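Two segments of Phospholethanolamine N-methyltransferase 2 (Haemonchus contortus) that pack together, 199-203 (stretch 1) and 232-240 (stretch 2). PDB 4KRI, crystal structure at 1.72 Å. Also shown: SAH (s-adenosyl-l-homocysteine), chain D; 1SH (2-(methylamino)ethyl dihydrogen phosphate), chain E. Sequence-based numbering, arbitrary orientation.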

# COMPACT_ATOMS: atom_id res chain seq x y z
N ASN A 199 -14.50 10.08 9.80
CA ASN A 199 -13.66 9.07 10.44
C ASN A 199 -13.24 7.91 9.52
O ASN A 199 -14.09 7.29 8.89
CB ASN A 199 -14.35 8.50 11.68
CG ASN A 199 -14.29 9.44 12.87
OD1 ASN A 199 -14.10 10.65 12.72
ND2 ASN A 199 -14.43 8.89 14.08
N ASN A 200 -11.94 7.64 9.48
CA ASN A 200 -11.34 6.54 8.71
C ASN A 200 -11.35 6.69 7.19
O ASN A 200 -10.92 5.77 6.48
CB ASN A 200 -11.95 5.18 9.08
CG ASN A 200 -11.94 4.93 10.58
OD1 ASN A 200 -10.89 4.74 11.19
ND2 ASN A 200 -13.13 4.90 11.18
N PHE A 201 -11.81 7.83 6.68
CA PHE A 201 -11.89 8.03 5.24
C PHE A 201 -11.05 9.19 4.74
O PHE A 201 -10.93 10.21 5.41
CB PHE A 201 -13.35 8.23 4.81
CG PHE A 201 -14.14 6.96 4.82
CD1 PHE A 201 -14.14 6.13 3.71
CD2 PHE A 201 -14.84 6.57 5.95
CE1 PHE A 201 -14.86 4.93 3.71
CE2 PHE A 201 -15.56 5.38 5.97
CZ PHE A 201 -15.57 4.56 4.84
N ILE A 202 -10.49 9.03 3.54
CA ILE A 202 -9.76 10.09 2.86
C ILE A 202 -10.42 10.33 1.50
O ILE A 202 -9.78 10.76 0.55
CB ILE A 202 -8.26 9.73 2.65
CG1 ILE A 202 -7.68 9.13 3.93
CG2 ILE A 202 -7.43 10.97 2.25
CD1 ILE A 202 -7.59 10.14 5.06
N SER A 203 -11.72 10.03 1.40
CA SER A 203 -12.44 10.14 0.15
C SER A 203 -13.75 10.89 0.34
O SER A 203 -14.34 10.85 1.42
CB SER A 203 -12.72 8.74 -0.42
OG SER A 203 -13.33 7.94 0.58
N SAH D . -9.52 4.48 -0.67
CA SAH D . -9.28 5.26 0.57
CB SAH D . -8.00 6.17 0.39
CG SAH D . -8.08 7.31 -0.62
SD SAH D . -6.51 8.23 -0.74
C SAH D . -10.50 5.99 0.98
O SAH D . -11.55 5.84 0.38
OXT SAH D . -10.50 6.56 2.06
C5' SAH D . -5.56 7.52 -2.10
C4' SAH D . -4.63 6.51 -1.72
O4' SAH D . -4.11 5.88 -2.93
C3' SAH D . -3.45 7.11 -1.06
O3' SAH D . -3.34 6.56 0.24
C2' SAH D . -2.29 6.72 -1.87
O2' SAH D . -1.15 6.43 -1.10
C1' SAH D . -2.80 5.53 -2.61
N9 SAH D . -1.99 5.21 -3.84
C8 SAH D . -1.68 6.04 -4.86
N7 SAH D . -1.01 5.35 -5.78
C5 SAH D . -0.89 4.07 -5.36
C6 SAH D . -0.29 2.93 -5.91
N6 SAH D . 0.36 2.97 -7.12
N1 SAH D . -0.37 1.78 -5.20
C2 SAH D . -0.99 1.72 -4.02
N3 SAH D . -1.58 2.79 -3.47
C4 SAH D . -1.53 3.98 -4.11
O4 1SH E . -8.97 16.90 -3.17
P1 1SH E . -7.48 16.71 -2.91
O1 1SH E . -6.66 16.98 -4.10
O3 1SH E . -7.04 17.66 -1.73
O2 1SH E . -7.24 15.20 -2.50
C1 1SH E . -7.97 14.67 -1.52
C2 1SH E . -7.85 13.17 -1.33
N1 1SH E . -8.35 12.33 -2.39
C3 1SH E . -7.99 10.99 -2.09
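Stretch 2 232-240: GIGGGARQA

Stretch 2 begins as a loop, Gly232 to Gly234, and turns into a helix at Gly235 that continues past Ala240. Gly234 is the N-cap residue. The first helical hydrogen bonds run from Arg238 N to Gly234 O (2.9 Å), from Gln239 N to Gly235 O (3.0 Å) and from Ala240 N to Gly236 O (2.9 Å). Stretch 1 has no regular secondary structure. The two segments run in opposite order across the contact: Asn200 CA lies 4.3 Å from Gly235 CA, and Ile202 CA lies 6.7 Å from Gly232 CA. Together they bury 326 Å².

The closest backbone approach is at the start of the helix. Gly235 N donates a weak hydrogen bond to Asn200 O at 2.9 Å, with an angle of 125° at the hydrogen. Gly235 CA is 3.0 Å from the same Asn200 O, a CA-H...O contact. A CB on Gly235 would point toward stretch 1 and fall 2.1 Å from Asn200 O, a clash, so the bare glycine allows this approach. Asn200 itself has positive phi (71°). Its CA-to-CB bond points sideways, and its chi1 is m (-51°). Its OD1 is hydrogen-bonded elsewhere in the structure.

Phe201 has its CA-to-CB bond directed away from stretch 2, yet the ring comes back to it. With chi1 at -74° (m) and chi2 at -87°, the ring presents one face to Gly235 CA, which sits 4.1 Å from the centroid of the Phe201 ring and 15° off the normal. This is a CH-pi contact. Phe201 CZ is 3.5 Å from Gly235 C, and Phe201 CE1 is 3.4 Å from Gly236 N. Gln239 reaches the ring edge from one helical turn further on. Its chi1 and chi2 are both t, so the chain is extended, and Gln239 OE1 lies 3.8 Å from Phe201 CZ. Both polar ends of Gln239 are satisfied elsewhere in the structure.

The CA-to-CB bond of Ile233 points toward stretch 1. Its chi1 is p (62°) and its chi2 is t (177°). This places Ile233 CG1 3.3 Å from Asn200 O and carries Ile233 CD1 to 3.8 Å from Ile202 CD1. The CA-to-CB bond of Ile202 points toward stretch 2, and the residue is m at both chi angles. The two methyl ends meet as an apolar contact. Ile233 CD1 is also 4.1 Å from Phe201 N.

Water 1 joins both stretches to the SAH carboxylate. Water 1 donates to Asn200 O (2.8 Å) and to SAH OXT (2.7 Å), and accepts a weak hydrogen bond from Ile233 N (3.0 Å). Ile202 N donates directly to SAH OXT at 2.9 Å, nearly straight at 170°. Ser203, with chi1 p (51°), donates from OG to SAH O at 2.8 Å.

Gly232 CA lies 3.6 Å from SAH CB. A CB on Gly232 would lie 2.4 Å from SAH CB, a clash, and the positive phi of 63° also favours glycine. Gly234, with phi 104°, calls for glycine on backbone grounds alone. Gly236 differs: a CB would have room.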

# COMPACT_ATOMS: atom_id res chain seq x y z
N GLY A 232 -5.75 3.61 1.82
CA GLY A 232 -5.63 4.77 2.68
C GLY A 232 -5.56 4.37 4.15
O GLY A 232 -4.82 3.45 4.50
N ILE A 233 -6.35 5.02 5.00
CA ILE A 233 -6.34 4.67 6.42
C ILE A 233 -7.37 3.60 6.79
O ILE A 233 -7.57 3.32 7.97
CB ILE A 233 -6.45 5.90 7.34
CG1 ILE A 233 -7.77 6.63 7.12
CG2 ILE A 233 -5.27 6.83 7.14
CD1 ILE A 233 -7.95 7.81 8.08
N GLY A 234 -8.00 3.01 5.77
CA GLY A 234 -8.66 1.73 5.96
C GLY A 234 -10.17 1.72 6.07
O GLY A 234 -10.79 0.65 6.12
N GLY A 235 -10.78 2.91 6.14
CA GLY A 235 -12.21 3.01 6.37
C GLY A 235 -13.07 2.22 5.40
O GLY A 235 -14.03 1.56 5.82
N GLY A 236 -12.72 2.28 4.13
CA GLY A 236 -13.46 1.55 3.10
C GLY A 236 -13.33 0.05 3.22
O GLY A 236 -14.32 -0.68 3.09
N ALA A 237 -12.10 -0.43 3.44
CA ALA A 237 -11.90 -1.87 3.59
C ALA A 237 -12.64 -2.39 4.81
O ALA A 237 -13.28 -3.45 4.77
CB ALA A 237 -10.42 -2.21 3.70
N ARG A 238 -12.53 -1.65 5.91
CA ARG A 238 -13.18 -2.05 7.15
C ARG A 238 -14.70 -2.08 6.99
O ARG A 238 -15.38 -2.94 7.57
CB ARG A 238 -12.75 -1.13 8.30
CG ARG A 238 -11.26 -1.30 8.68
CD ARG A 238 -11.01 -2.62 9.38
NE ARG A 238 -11.80 -2.69 10.61
CZ ARG A 238 -11.49 -2.05 11.73
NH1 ARG A 238 -10.39 -1.32 11.81
NH2 ARG A 238 -12.28 -2.15 12.80
N GLN A 239 -15.22 -1.14 6.21
CA GLN A 239 -16.66 -1.07 5.93
C GLN A 239 -17.15 -2.21 5.03
O GLN A 239 -18.22 -2.77 5.26
CB GLN A 239 -16.99 0.26 5.27
CG GLN A 239 -18.46 0.44 4.97
CD GLN A 239 -18.71 1.75 4.25
OE1 GLN A 239 -17.99 2.09 3.31
NE2 GLN A 239 -19.72 2.49 4.68
N ALA A 240 -16.37 -2.53 4.01
CA ALA A 240 -16.70 -3.67 3.15
C ALA A 240 -16.79 -4.95 3.97
O ALA A 240 -17.69 -5.78 3.78
CB ALA A 240 -15.67 -3.80 2.02
O HOH W 1 -9.14 5.73 4.29